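Side-chain contacts in PaxB (Photorhabdus luminescens, PDB 6EK4), which is probably the B component of a two-component alpha-helical pore-forming toxin related to YaxAB, helping to open pores in target membranes: residues D211-A216 / E221-A226; E232-I237 / I248-A253. All coordinates share one frame; numbering follows the deposited sequence.

Both contacts lie near one end of this elongated, almost all-helical molecule, on the same side of the chain's centre, with their own centres about 21 Å apart and their nearest atoms about 7 Å apart. They share helix 217-237 and come in series along the chain. Contact 1 folds the preceding loop, 211-216, back on an early turn of that helix; contact 2 sets its last turns against the start of the long helix 247-321. Helix 149-193 touches residues of both. Together they fit a short connecting helix, 217-237, into the end of the helical bundle, as the chain passes from one long helix to the next.

Contact 1: D211-A216 / E221-A226; sequences DKLDLA and ELIKQA
The carboxylate of Asp-211 meets the ammonium of Lys-224 in front of its two oxygens and to one side of its plane: NZ lies roughly 30° out of that plane, and CD and CE of Lys-224 pass on that same side, beyond the oxygens, CD lying 3.1 Å from Asp-211 OD2. This salt bridge belongs to a small network with Glu-221 that ties a loop, 211-216, back onto the helix following it, 217-237, close to one end of the elongated toxin. NZ is shared by the two oxygens, at 3.2 Å from Asp-211 OD1 and 3.3 Å from Asp-211 OD2, both weak hydrogen bonds. The two side chains cross at about a right angle, and a bend at chi3 of Lys-224 (56°) turns its end toward the acid. A third partner is more distant, since Glu-221 OE2 stands 3.8 Å from Lys-224 NZ, one turn away on the same helix. The lysine charge, placed between two acids, would probably ease the repulsion between them. Beside this partly exposed polar part, Ile-223 faces the loop from a buried position, next to Tyr-194 and Leu-210 of the loops and Val-190 of helix 149-193. Its CG1 sits between the backbone N and the carbonyl carbon (chi1 69°), and from there the extended branch runs tip to tip into Leu-215, CD1 of Ile-223 lying 3.5 Å from CD1 of Leu-215.

Contact 2: E232-I237 / I248-A253; sequences EIAKKI and IELADA
Ala-234 and Ala-253 face each other methyl to methyl, CB to CB 3.6 Å, at the point where the end of helix 217-237 passes the start of helix 247-321. The two segments form a helix-loop-helix unit: the chain leaves the first helix, runs through a short connection and then crosses it steeply, with the segment axes 9.1 Å apart and their directions 73° from parallel. With alanine on both sides the backbones come close at this point, CA of Ala-234 lying 5.3 Å from CA of Ala-253.

Leu-250 completes the tight part. Its CD1 rests 3.7 Å from Ala-234 CB, brought there by a first torsion of -170° that sets CG opposite the backbone N. Ala-234 CB thus touches both Ala-253 CB and Leu-250 CD1. Other parts of the chain also pack here: Leu-250 on Ile-184, Gln-188 and Ile-191 of helix 149-193, and Ala-234 on Leu-245 of the connection.

One turn further along, the packing slackens. Ile-237 is partly exposed, and its nearest approach is by CG2, still 4.3 Å from the carbonyl O of Ala-253, a looser contact in which Ile-237 still lies against the other helix.

No hydrogen bond or salt bridge joins the segments, so the direct contact is apolar, and it probably rests on van der Waals packing and the burial of methyl groups, helped by the connection and by helix 149-193.

Contact 1: D211-A216 / E221-A226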
ATOM      1  N   ASP A 211      13.156 -56.349  39.828  1.00 88.76           N
ATOM      2  CA  ASP A 211      13.435 -56.188  41.260  1.00 91.00           C
ATOM      3  C   ASP A 211      14.457 -57.201  41.773  1.00 91.17           C
ATOM      4  O   ASP A 211      15.268 -56.885  42.644  1.00 92.46           O
ATOM      5  CB  ASP A 211      12.149 -56.318  42.084  1.00 92.81           C
ATOM      6  CG  ASP A 211      11.221 -55.136  41.907  1.00 94.30           C
ATOM      7  OD1 ASP A 211      10.783 -54.563  42.925  1.00 96.36           O
ATOM      8  OD2 ASP A 211      10.935 -54.776  40.747  1.00 94.74           O
ATOM      9  N   LYS A 212      14.419 -58.412  41.221  1.00 89.93           N
ATOM     10  CA  LYS A 212      15.257 -59.514  41.695  1.00 89.68           C
ATOM     11  C   LYS A 212      16.710 -59.427  41.215  1.00 89.34           C
ATOM     12  O   LYS A 212      17.550 -60.212  41.654  1.00 89.74           O
ATOM     13  CB  LYS A 212      14.647 -60.853  41.267  1.00 89.12           C
ATOM     14  CG  LYS A 212      13.239 -61.093  41.797  1.00 89.86           C
ATOM     15  CD  LYS A 212      12.593 -62.299  41.134  1.00 89.50           C
ATOM     16  CE  LYS A 212      11.144 -62.469  41.559  1.00 90.67           C
ATOM     17  NZ  LYS A 212      10.525 -63.674  40.941  1.00 90.00           N
ATOM     18  N   LEU A 213      17.003 -58.483  40.322  1.00 89.00           N
ATOM     19  CA  LEU A 213      18.360 -58.287  39.807  1.00 89.16           C
ATOM     20  C   LEU A 213      19.272 -57.661  40.863  1.00 90.93           C
ATOM     21  O   LEU A 213      18.823 -56.860  41.684  1.00 91.54           O
ATOM     22  CB  LEU A 213      18.338 -57.386  38.568  1.00 88.53           C
ATOM     23  CG  LEU A 213      17.554 -57.888  37.354  1.00 87.37           C
ATOM     24  CD1 LEU A 213      17.326 -56.758  36.362  1.00 86.99           C
ATOM     25  CD2 LEU A 213      18.272 -59.053  36.690  1.00 86.63           C
ATOM     26  N   ASP A 214      20.553 -58.028  40.825  1.00 92.08           N
ATOM     27  CA  ASP A 214      21.550 -57.466  41.736  1.00 94.15           C
ATOM     28  C   ASP A 214      21.923 -56.060  41.282  1.00 94.34           C
ATOM     29  O   ASP A 214      22.874 -55.870  40.520  1.00 94.12           O
ATOM     30  CB  ASP A 214      22.797 -58.359  41.797  1.00 95.05           C
ATOM     31  CG  ASP A 214      23.845 -57.848  42.780  1.00 97.42           C
ATOM     32  OD1 ASP A 214      25.048 -58.077  42.535  1.00 98.15           O
ATOM     33  OD2 ASP A 214      23.473 -57.220  43.796  1.00 98.53           O
ATOM     34  N   LEU A 215      21.158 -55.079  41.750  1.00 95.35           N
ATOM     35  CA  LEU A 215      21.389 -53.677  41.415  1.00 95.95           C
ATOM     36  C   LEU A 215      21.182 -52.789  42.635  1.00 98.22           C
ATOM     37  O   LEU A 215      20.462 -53.154  43.565  1.00 98.58           O
ATOM     38  CB  LEU A 215      20.443 -53.237  40.295  1.00 94.24           C
ATOM     39  CG  LEU A 215      20.742 -53.774  38.894  1.00 92.55           C
ATOM     40  CD1 LEU A 215      19.563 -53.517  37.968  1.00 91.34           C
ATOM     41  CD2 LEU A 215      22.015 -53.156  38.332  1.00 92.75           C
ATOM     42  N   ALA A 216      21.822 -51.623  42.621  1.00100.35           N
ATOM     43  CA  ALA A 216      21.601 -50.614  43.649  1.00103.18           C
ATOM     44  C   ALA A 216      20.160 -50.122  43.554  1.00103.67           C
ATOM     45  O   ALA A 216      19.587 -50.065  42.464  1.00102.71           O
ATOM     46  CB  ALA A 216      22.574 -49.456  43.483  1.00104.46           C
ATOM     47  N   GLU A 221      14.876 -48.509  40.341  1.00 97.06           N
ATOM     48  CA  GLU A 221      13.782 -47.605  39.981  1.00 97.56           C
ATOM     49  C   GLU A 221      14.064 -46.832  38.687  1.00 95.37           C
ATOM     50  O   GLU A 221      13.134 -46.434  37.987  1.00 94.16           O
ATOM     51  CB  GLU A 221      13.498 -46.626  41.129  1.00100.68           C
ATOM     52  CG  GLU A 221      12.156 -45.907  41.037  1.00102.08           C
ATOM     53  CD  GLU A 221      10.966 -46.850  41.092  1.00102.55           C
ATOM     54  OE1 GLU A 221       9.981 -46.605  40.362  1.00102.98           O
ATOM     55  OE2 GLU A 221      11.013 -47.838  41.858  1.00102.66           O
ATOM     56  N   LEU A 222      15.342 -46.624  38.375  1.00 94.65           N
ATOM     57  CA  LEU A 222      15.742 -45.977  37.125  1.00 93.13           C
ATOM     58  C   LEU A 222      15.304 -46.808  35.916  1.00 90.75           C
ATOM     59  O   LEU A 222      14.569 -46.321  35.055  1.00 88.92           O
ATOM     60  CB  LEU A 222      17.262 -45.769  37.089  1.00 93.91           C
ATOM     61  CG  LEU A 222      17.815 -44.869  35.979  1.00 93.62           C
ATOM     62  CD1 LEU A 222      17.799 -43.411  36.416  1.00 94.61           C
ATOM     63  CD2 LEU A 222      19.226 -45.293  35.595  1.00 93.64           C
ATOM     64  N   ILE A 223      15.751 -48.062  35.870  1.00 89.56           N
ATOM     65  CA  ILE A 223      15.457 -48.954  34.741  1.00 87.39           C
ATOM     66  C   ILE A 223      14.021 -49.476  34.774  1.00 86.24           C
ATOM     67  O   ILE A 223      13.421 -49.723  33.729  1.00 85.19           O
ATOM     68  CB  ILE A 223      16.444 -50.149  34.662  1.00 87.30           C
ATOM     69  CG1 ILE A 223      16.237 -51.138  35.820  1.00 88.07           C
ATOM     70  CG2 ILE A 223      17.883 -49.649  34.636  1.00 87.86           C
ATOM     71  CD1 ILE A 223      17.158 -52.337  35.767  1.00 87.85           C
ATOM     72  N   LYS A 224      13.477 -49.638  35.977  1.00 86.50           N
ATOM     73  CA  LYS A 224      12.125 -50.161  36.153  1.00 86.27           C
ATOM     74  C   LYS A 224      11.079 -49.197  35.584  1.00 85.71           C
ATOM     75  O   LYS A 224      10.055 -49.628  35.054  1.00 84.80           O
ATOM     76  CB  LYS A 224      11.865 -50.433  37.638  1.00 87.65           C
ATOM     77  CG  LYS A 224      10.709 -51.373  37.928  1.00 87.92           C
ATOM     78  CD  LYS A 224      10.841 -52.017  39.302  1.00 88.95           C
ATOM     79  CE  LYS A 224      10.964 -50.986  40.417  1.00 90.33           C
ATOM     80  NZ  LYS A 224      10.815 -51.598  41.764  1.00 91.42           N
ATOM     81  N   GLN A 225      11.352 -47.898  35.685  1.00 86.45           N
ATOM     82  CA  GLN A 225      10.458 -46.872  35.145  1.00 86.89           C
ATOM     83  C   GLN A 225      10.631 -46.749  33.631  1.00 84.98           C
ATOM     84  O   GLN A 225       9.661 -46.528  32.905  1.00 85.16           O
ATOM     85  CB  GLN A 225      10.718 -45.515  35.813  1.00 88.60           C
ATOM     86  CG  GLN A 225       9.460 -44.725  36.141  1.00 90.21           C
ATOM     87  CD  GLN A 225       8.760 -45.245  37.387  1.00 92.72           C
ATOM     88  OE1 GLN A 225       8.172 -46.327  37.376  1.00 93.43           O
ATOM     89  NE2 GLN A 225       8.820 -44.473  38.470  1.00 94.12           N
ATOM     90  N   ALA A 226      11.872 -46.888  33.163  1.00 83.05           N
ATOM     91  CA  ALA A 226      12.178 -46.810  31.735  1.00 81.05           C
ATOM     92  C   ALA A 226      11.488 -47.925  30.950  1.00 79.65           C
ATOM     93  O   ALA A 226      10.814 -47.659  29.956  1.00 79.59           O
ATOM     94  CB  ALA A 226      13.683 -46.861  31.512  1.00 80.55           C
TER

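Contact 2: E232-I237 / I248-A253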
ATOM      1  N   GLU A 232       4.785 -49.925  27.521  1.00 78.99           N
ATOM      2  CA  GLU A 232       3.371 -49.540  27.476  1.00 81.23           C
ATOM      3  C   GLU A 232       3.031 -48.779  26.194  1.00 80.35           C
ATOM      4  O   GLU A 232       1.963 -48.981  25.610  1.00 81.16           O
ATOM      5  CB  GLU A 232       3.006 -48.685  28.697  1.00 83.83           C
ATOM      6  CG  GLU A 232       1.508 -48.508  28.919  1.00 86.36           C
ATOM      7  CD  GLU A 232       1.176 -47.340  29.834  1.00 88.58           C
ATOM      8  OE1 GLU A 232       1.783 -46.258  29.675  1.00 88.96           O
ATOM      9  OE2 GLU A 232       0.293 -47.496  30.705  1.00 90.22           O
ATOM     10  N   ILE A 233       3.941 -47.907  25.765  1.00 78.43           N
ATOM     11  CA  ILE A 233       3.761 -47.126  24.541  1.00 77.39           C
ATOM     12  C   ILE A 233       3.871 -48.017  23.306  1.00 76.06           C
ATOM     13  O   ILE A 233       3.023 -47.955  22.417  1.00 76.75           O
ATOM     14  CB  ILE A 233       4.789 -45.974  24.448  1.00 77.27           C
ATOM     15  CG1 ILE A 233       4.531 -44.946  25.557  1.00 78.40           C
ATOM     16  CG2 ILE A 233       4.726 -45.296  23.084  1.00 76.62           C
ATOM     17  CD1 ILE A 233       5.717 -44.056  25.860  1.00 78.14           C
ATOM     18  N   ALA A 234       4.916 -48.840  23.260  1.00 74.19           N
ATOM     19  CA  ALA A 234       5.150 -49.738  22.128  1.00 73.44           C
ATOM     20  C   ALA A 234       3.997 -50.717  21.928  1.00 73.82           C
ATOM     21  O   ALA A 234       3.574 -50.961  20.799  1.00 73.83           O
ATOM     22  CB  ALA A 234       6.456 -50.497  22.317  1.00 72.98           C
ATOM     23  N   LYS A 235       3.495 -51.273  23.028  1.00 74.99           N
ATOM     24  CA  LYS A 235       2.364 -52.203  22.982  1.00 76.29           C
ATOM     25  C   LYS A 235       1.107 -51.549  22.404  1.00 77.65           C
ATOM     26  O   LYS A 235       0.381 -52.174  21.632  1.00 78.40           O
ATOM     27  CB  LYS A 235       2.072 -52.762  24.380  1.00 76.62           C
ATOM     28  CG  LYS A 235       3.066 -53.818  24.841  1.00 76.34           C
ATOM     29  CD  LYS A 235       2.869 -54.194  26.302  1.00 77.16           C
ATOM     30  CE  LYS A 235       1.573 -54.959  26.528  1.00 78.59           C
ATOM     31  NZ  LYS A 235       1.439 -55.425  27.935  1.00 79.32           N
ATOM     32  N   LYS A 236       0.866 -50.293  22.773  1.00 78.40           N
ATOM     33  CA  LYS A 236      -0.296 -49.544  22.289  1.00 79.82           C
ATOM     34  C   LYS A 236      -0.208 -49.250  20.787  1.00 79.53           C
ATOM     35  O   LYS A 236      -1.225 -49.233  20.093  1.00 80.04           O
ATOM     36  CB  LYS A 236      -0.442 -48.234  23.072  1.00 80.56           C
ATOM     37  CG  LYS A 236      -1.740 -47.483  22.815  1.00 82.29           C
ATOM     38  CD  LYS A 236      -1.937 -46.366  23.828  1.00 83.39           C
ATOM     39  CE  LYS A 236      -3.215 -45.581  23.568  1.00 85.24           C
ATOM     40  NZ  LYS A 236      -3.144 -44.753  22.331  1.00 84.47           N
ATOM     41  N   ILE A 237       1.010 -49.025  20.298  1.00 78.91           N
ATOM     42  CA  ILE A 237       1.251 -48.739  18.881  1.00 78.55           C
ATOM     43  C   ILE A 237       1.059 -49.989  18.015  1.00 79.17           C
ATOM     44  O   ILE A 237       0.487 -49.911  16.926  1.00 78.98           O
ATOM     45  CB  ILE A 237       2.670 -48.165  18.662  1.00 77.45           C
ATOM     46  CG1 ILE A 237       2.804 -46.801  19.348  1.00 77.19           C
ATOM     47  CG2 ILE A 237       2.986 -48.030  17.176  1.00 77.64           C
ATOM     48  CD1 ILE A 237       4.230 -46.434  19.700  1.00 76.64           C
ATOM     49  N   ILE A 248      12.628 -57.028  19.365  1.00 78.89           N
ATOM     50  CA  ILE A 248      12.454 -56.642  17.959  1.00 79.90           C
ATOM     51  C   ILE A 248      11.155 -55.863  17.728  1.00 80.06           C
ATOM     52  O   ILE A 248      11.091 -55.005  16.847  1.00 80.39           O
ATOM     53  CB  ILE A 248      12.510 -57.859  16.999  1.00 81.47           C
ATOM     54  CG1 ILE A 248      11.373 -58.860  17.277  1.00 82.23           C
ATOM     55  CG2 ILE A 248      13.866 -58.547  17.088  1.00 81.94           C
ATOM     56  CD1 ILE A 248      10.188 -58.734  16.340  1.00 83.13           C
ATOM     57  N   GLU A 249      10.127 -56.166  18.520  1.00 80.18           N
ATOM     58  CA  GLU A 249       8.851 -55.452  18.443  1.00 80.53           C
ATOM     59  C   GLU A 249       8.972 -54.032  19.010  1.00 79.53           C
ATOM     60  O   GLU A 249       8.285 -53.118  18.555  1.00 79.10           O
ATOM     61  CB  GLU A 249       7.749 -56.238  19.163  1.00 81.45           C
ATOM     62  CG  GLU A 249       7.377 -57.537  18.458  1.00 83.24           C
ATOM     63  CD  GLU A 249       6.419 -58.407  19.254  1.00 85.00           C
ATOM     64  OE1 GLU A 249       5.763 -57.895  20.187  1.00 85.81           O
ATOM     65  OE2 GLU A 249       6.317 -59.613  18.941  1.00 86.20           O
ATOM     66  N   LEU A 250       9.850 -53.855  19.994  1.00 78.71           N
ATOM     67  CA  LEU A 250      10.145 -52.530  20.543  1.00 77.96           C
ATOM     68  C   LEU A 250      10.790 -51.637  19.478  1.00 78.14           C
ATOM     69  O   LEU A 250      10.426 -50.470  19.336  1.00 77.29           O
ATOM     70  CB  LEU A 250      11.066 -52.649  21.764  1.00 77.02           C
ATOM     71  CG  LEU A 250      11.287 -51.393  22.611  1.00 76.42           C
ATOM     72  CD1 LEU A 250      10.002 -50.971  23.305  1.00 76.91           C
ATOM     73  CD2 LEU A 250      12.389 -51.629  23.631  1.00 76.13           C
ATOM     74  N   ALA A 251      11.743 -52.199  18.736  1.00 79.47           N
ATOM     75  CA  ALA A 251      12.396 -51.492  17.631  1.00 80.17           C
ATOM     76  C   ALA A 251      11.431 -51.265  16.467  1.00 81.86           C
ATOM     77  O   ALA A 251      11.485 -50.232  15.798  1.00 82.01           O
ATOM     78  CB  ALA A 251      13.616 -52.267  17.157  1.00 80.15           C
ATOM     79  N   ASP A 252      10.559 -52.242  16.227  1.00 83.68           N
ATOM     80  CA  ASP A 252       9.512 -52.130  15.211  1.00 84.74           C
ATOM     81  C   ASP A 252       8.519 -51.016  15.558  1.00 83.60           C
ATOM     82  O   ASP A 252       8.043 -50.306  14.671  1.00 83.06           O
ATOM     83  CB  ASP A 252       8.779 -53.471  15.066  1.00 87.37           C
ATOM     84  CG  ASP A 252       7.714 -53.451  13.978  1.00 90.07           C
ATOM     85  OD1 ASP A 252       7.926 -52.798  12.933  1.00 91.55           O
ATOM     86  OD2 ASP A 252       6.665 -54.103  14.168  1.00 92.12           O
ATOM     87  N   ALA A 253       8.213 -50.870  16.847  1.00 83.04           N
ATOM     88  CA  ALA A 253       7.313 -49.815  17.322  1.00 82.53           C
ATOM     89  C   ALA A 253       7.915 -48.422  17.131  1.00 81.42           C
ATOM     90  O   ALA A 253       7.202 -47.473  16.797  1.00 81.42           O
ATOM     91  CB  ALA A 253       6.964 -50.038  18.786  1.00 82.48           C
TER